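Local atomic coordinates of glycosyl transferase (Staphylococcus aureus, PDB entry 5U02), a protein that belongs to the glycosyltransferases, here a helical linker region followed by two beta-rich C-terminal domains. Residues Q55-V69 with L85-R97. Sequence-based numbering, arbitrary orientation.
Sequences QPQWINALGDFIQAV and LHYARAKDIDNYR
K91 lays its long aliphatic chain across helix 56-68, where a bare glycine lets it pass. Its CB lies 4.2 Å from I59 CG1, CG comes beside the CA of G63, CD passes the CA of N60, and CE lies between the carbonyl of N60 and the side-chain amide nitrogen NE2 of Q67. At the tip, NZ donates to N60 O at 2.7 Å, somewhat out of the carbonyl plane; the same oxygen also accepts the helical bond from D64 N, so two donors grip it. Lysine suits this place because its methylenes can lie on the helix while the ammonium still finds a carbonyl. D64, whose OD1 also has a long, weak ion pair with R10, probably adds a mild favourable field. G63, with no side chain, also lets its CA approach A88 O to 3.1 Å.

K91 has positive phi and closes a Schellman motif after helix 82-89; D92 follows as N-cap of helix 93-105, its OD1 accepting from N95 N. This turn in the linker domain brings two successive helices against helix 56-68, which crosses the segment 85-89 at -108°.

On the helix 82-89 side, A88 is small enough for I66 to rest its CG1 3.6 Å from A88 CB, while I66 CG2 sits over one face of the R89 guanidinium. R89 runs extended to NE, and NH1 makes a weak bond to V69 O near the guanidinium plane; NH2 forms a salt bridge with D74. On the helix 93-105 side, the beta-branch of I59 gives it two arms: CG1, anti to the backbone N (chi1 -170°), lies on K91 CA and leaves CG2 for I93 CB. CD1 approaches Y96 CD2 obliquely at 4.0 Å. Beyond I93, R97 NH1 reaches Q55 OE1 in a weak, bent bond (120°), the amide and guanidinium planes well off parallel.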
# COMPACT_ATOMS: atom_id res chain seq x y z
N GLN A 55 0.95 -44.97 6.31
CA GLN A 55 1.69 -44.08 7.19
C GLN A 55 1.68 -44.55 8.65
O GLN A 55 2.68 -44.34 9.35
CB GLN A 55 1.13 -42.66 7.09
CG GLN A 55 1.23 -42.06 5.71
CD GLN A 55 0.56 -40.71 5.63
OE1 GLN A 55 0.34 -40.05 6.65
NE2 GLN A 55 0.24 -40.27 4.42
N PRO A 56 0.58 -45.15 9.16
CA PRO A 56 0.68 -45.84 10.45
C PRO A 56 1.88 -46.77 10.53
O PRO A 56 2.58 -46.78 11.55
CB PRO A 56 -0.64 -46.61 10.53
CG PRO A 56 -1.60 -45.72 9.84
CD PRO A 56 -0.83 -45.00 8.75
N GLN A 57 2.14 -47.52 9.46
CA GLN A 57 3.31 -48.39 9.40
C GLN A 57 4.62 -47.60 9.44
O GLN A 57 5.66 -48.16 9.82
CB GLN A 57 3.26 -49.24 8.12
CG GLN A 57 4.32 -50.33 8.05
CD GLN A 57 4.45 -50.93 6.66
OE1 GLN A 57 3.79 -50.50 5.71
NE2 GLN A 57 5.32 -51.93 6.53
N TRP A 58 4.59 -46.32 9.08
CA TRP A 58 5.80 -45.51 9.07
C TRP A 58 6.15 -44.98 10.45
O TRP A 58 7.32 -44.96 10.84
CB TRP A 58 5.65 -44.36 8.09
CG TRP A 58 5.97 -44.71 6.68
CD1 TRP A 58 5.32 -45.60 5.88
CD2 TRP A 58 7.02 -44.16 5.88
NE1 TRP A 58 5.91 -45.65 4.64
CE2 TRP A 58 6.95 -44.77 4.61
CE3 TRP A 58 8.02 -43.20 6.12
CZ2 TRP A 58 7.84 -44.46 3.59
CZ3 TRP A 58 8.90 -42.90 5.10
CH2 TRP A 58 8.80 -43.52 3.86
N ILE A 59 5.14 -44.52 11.20
CA ILE A 59 5.41 -43.80 12.44
C ILE A 59 5.89 -44.72 13.55
O ILE A 59 6.57 -44.26 14.48
CB ILE A 59 4.16 -42.99 12.84
CG1 ILE A 59 4.48 -42.02 13.98
CG2 ILE A 59 3.01 -43.92 13.20
CD1 ILE A 59 5.40 -40.89 13.59
N ASN A 60 5.58 -46.02 13.49
CA ASN A 60 6.09 -46.94 14.50
C ASN A 60 7.61 -47.01 14.45
O ASN A 60 8.29 -46.84 15.47
CB ASN A 60 5.51 -48.35 14.34
CG ASN A 60 4.18 -48.38 13.71
OD1 ASN A 60 4.08 -48.68 12.58
ND2 ASN A 60 3.16 -48.10 14.45
N ALA A 61 8.16 -47.29 13.26
CA ALA A 61 9.61 -47.42 13.10
C ALA A 61 10.32 -46.10 13.36
O ALA A 61 11.36 -46.07 14.03
CB ALA A 61 9.93 -47.92 11.71
N LEU A 62 9.79 -45.00 12.81
CA LEU A 62 10.29 -43.68 13.15
C LEU A 62 10.24 -43.46 14.66
O LEU A 62 11.18 -42.90 15.25
CB LEU A 62 9.47 -42.61 12.43
CG LEU A 62 10.02 -41.18 12.38
CD1 LEU A 62 11.17 -41.10 11.40
CD2 LEU A 62 8.92 -40.20 12.00
N GLY A 63 9.17 -43.92 15.31
CA GLY A 63 9.06 -43.76 16.75
C GLY A 63 10.16 -44.47 17.50
O GLY A 63 10.84 -43.88 18.35
N ASP A 64 10.36 -45.76 17.21
CA ASP A 64 11.42 -46.51 17.88
C ASP A 64 12.80 -45.94 17.56
O ASP A 64 13.69 -45.95 18.41
CB ASP A 64 11.35 -47.99 17.49
CG ASP A 64 12.04 -48.90 18.50
OD1 ASP A 64 11.80 -50.13 18.45
OD2 ASP A 64 12.80 -48.40 19.35
N PHE A 65 12.98 -45.44 16.34
CA PHE A 65 14.24 -44.80 15.98
C PHE A 65 14.42 -43.48 16.73
O PHE A 65 15.46 -43.24 17.36
CB PHE A 65 14.31 -44.60 14.46
CG PHE A 65 15.21 -43.47 14.02
CD1 PHE A 65 14.70 -42.44 13.25
CD2 PHE A 65 16.55 -43.46 14.35
CE1 PHE A 65 15.52 -41.40 12.82
CE2 PHE A 65 17.37 -42.42 13.94
CZ PHE A 65 16.85 -41.39 13.17
N ILE A 66 13.40 -42.61 16.70
CA ILE A 66 13.48 -41.35 17.43
C ILE A 66 13.46 -41.58 18.94
O ILE A 66 13.91 -40.73 19.71
CB ILE A 66 12.36 -40.40 16.97
CG1 ILE A 66 12.50 -40.11 15.47
CG2 ILE A 66 12.38 -39.08 17.73
CD1 ILE A 66 13.76 -39.36 15.11
N GLN A 67 12.95 -42.73 19.40
CA GLN A 67 13.05 -43.06 20.82
C GLN A 67 14.50 -43.23 21.25
O GLN A 67 14.82 -43.03 22.43
CB GLN A 67 12.25 -44.33 21.13
CG GLN A 67 10.84 -44.07 21.62
CD GLN A 67 9.92 -45.26 21.40
OE1 GLN A 67 10.37 -46.38 21.18
NE2 GLN A 67 8.61 -45.01 21.46
N ALA A 68 15.39 -43.60 20.32
CA ALA A 68 16.77 -43.89 20.67
C ALA A 68 17.59 -42.62 20.91
O ALA A 68 18.59 -42.68 21.63
CB ALA A 68 17.43 -44.72 19.58
N VAL A 69 17.20 -41.49 20.33
CA VAL A 69 17.95 -40.26 20.51
C VAL A 69 17.41 -39.54 21.75
O VAL A 69 16.19 -39.47 21.95
CB VAL A 69 17.88 -39.36 19.26
CG1 VAL A 69 18.81 -39.90 18.19
CG2 VAL A 69 16.47 -39.29 18.73
N LEU A 85 9.95 -34.51 16.14
CA LEU A 85 10.63 -35.42 17.05
C LEU A 85 9.72 -35.82 18.20
O LEU A 85 9.73 -36.98 18.64
CB LEU A 85 11.92 -34.78 17.60
CG LEU A 85 13.05 -34.43 16.63
CD1 LEU A 85 14.15 -33.66 17.35
CD2 LEU A 85 13.59 -35.70 16.01
N HIS A 86 8.92 -34.88 18.70
CA HIS A 86 8.05 -35.16 19.84
C HIS A 86 6.94 -36.13 19.46
O HIS A 86 6.73 -37.15 20.13
CB HIS A 86 7.49 -33.84 20.38
CG HIS A 86 6.22 -33.99 21.17
ND1 HIS A 86 4.98 -34.04 20.57
CD2 HIS A 86 6.00 -34.07 22.50
CE1 HIS A 86 4.05 -34.17 21.50
NE2 HIS A 86 4.65 -34.19 22.68
N TYR A 87 6.22 -35.85 18.37
CA TYR A 87 5.18 -36.77 17.92
C TYR A 87 5.75 -38.06 17.34
O TYR A 87 4.99 -39.02 17.17
CB TYR A 87 4.28 -36.09 16.88
CG TYR A 87 3.53 -34.89 17.42
CD1 TYR A 87 2.63 -35.03 18.47
CD2 TYR A 87 3.71 -33.64 16.87
CE1 TYR A 87 1.94 -33.93 18.97
CE2 TYR A 87 3.03 -32.54 17.36
CZ TYR A 87 2.15 -32.70 18.40
OH TYR A 87 1.48 -31.60 18.87
N ALA A 88 7.05 -38.10 17.03
CA ALA A 88 7.66 -39.36 16.62
C ALA A 88 7.75 -40.32 17.80
O ALA A 88 7.26 -41.45 17.72
CB ALA A 88 9.05 -39.11 16.02
N ARG A 89 8.38 -39.89 18.89
CA ARG A 89 8.44 -40.72 20.09
C ARG A 89 7.04 -41.10 20.56
O ARG A 89 6.83 -42.23 21.04
CB ARG A 89 9.18 -39.99 21.21
CG ARG A 89 10.64 -39.69 20.92
CD ARG A 89 11.31 -39.07 22.14
NE ARG A 89 12.65 -38.57 21.83
CZ ARG A 89 12.89 -37.35 21.36
NH1 ARG A 89 14.14 -36.97 21.10
NH2 ARG A 89 11.89 -36.50 21.15
N ALA A 90 6.08 -40.19 20.43
CA ALA A 90 4.71 -40.47 20.80
C ALA A 90 3.95 -41.27 19.75
O ALA A 90 2.80 -41.63 19.99
CB ALA A 90 3.97 -39.16 21.08
N LYS A 91 4.59 -41.56 18.61
CA LYS A 91 3.98 -42.29 17.50
C LYS A 91 2.56 -41.79 17.23
O LYS A 91 1.59 -42.54 17.15
CB LYS A 91 4.01 -43.79 17.74
CG LYS A 91 5.33 -44.25 18.35
CD LYS A 91 5.44 -45.76 18.36
CE LYS A 91 6.88 -46.19 18.58
NZ LYS A 91 7.21 -47.46 17.87
N ASP A 92 2.47 -40.47 17.07
CA ASP A 92 1.23 -39.74 16.92
C ASP A 92 1.23 -39.12 15.53
O ASP A 92 1.79 -38.05 15.32
CB ASP A 92 1.13 -38.67 18.01
CG ASP A 92 -0.21 -37.98 18.04
OD1 ASP A 92 -0.98 -38.08 17.06
OD2 ASP A 92 -0.49 -37.32 19.06
N ILE A 93 0.59 -39.81 14.57
CA ILE A 93 0.65 -39.37 13.18
C ILE A 93 -0.55 -38.53 12.77
O ILE A 93 -0.50 -37.88 11.71
CB ILE A 93 0.82 -40.57 12.22
CG1 ILE A 93 1.54 -40.11 10.96
CG2 ILE A 93 -0.53 -41.18 11.89
CD1 ILE A 93 1.76 -41.18 9.98
N ASP A 94 -1.62 -38.50 13.56
CA ASP A 94 -2.64 -37.48 13.35
C ASP A 94 -2.05 -36.09 13.59
O ASP A 94 -2.34 -35.15 12.85
CB ASP A 94 -3.84 -37.71 14.27
CG ASP A 94 -4.86 -36.57 14.20
OD1 ASP A 94 -4.74 -35.59 14.97
OD2 ASP A 94 -5.78 -36.66 13.35
N ASN A 95 -1.20 -35.97 14.61
CA ASN A 95 -0.52 -34.71 14.89
C ASN A 95 0.75 -34.56 14.07
O ASN A 95 1.11 -33.43 13.71
CB ASN A 95 -0.18 -34.62 16.38
CG ASN A 95 -1.40 -34.38 17.24
OD1 ASN A 95 -1.73 -35.18 18.12
ND2 ASN A 95 -2.07 -33.26 17.02
N TYR A 96 1.45 -35.65 13.77
CA TYR A 96 2.64 -35.56 12.93
C TYR A 96 2.30 -34.99 11.56
O TYR A 96 2.98 -34.08 11.06
CB TYR A 96 3.31 -36.93 12.78
CG TYR A 96 4.70 -36.88 12.17
CD1 TYR A 96 4.87 -36.74 10.80
CD2 TYR A 96 5.83 -36.98 12.96
CE1 TYR A 96 6.13 -36.69 10.24
CE2 TYR A 96 7.09 -36.94 12.42
CZ TYR A 96 7.24 -36.80 11.05
OH TYR A 96 8.51 -36.76 10.51
N ARG A 97 1.26 -35.52 10.92
CA ARG A 97 0.85 -34.97 9.64
C ARG A 97 0.36 -33.54 9.80
O ARG A 97 0.76 -32.65 9.04
CB ARG A 97 -0.21 -35.85 8.98
CG ARG A 97 -0.56 -35.40 7.57
CD ARG A 97 -1.56 -36.33 6.89
NE ARG A 97 -2.57 -36.83 7.81
CZ ARG A 97 -2.71 -38.10 8.17
NH1 ARG A 97 -1.90 -39.03 7.67
NH2 ARG A 97 -3.67 -38.45 9.02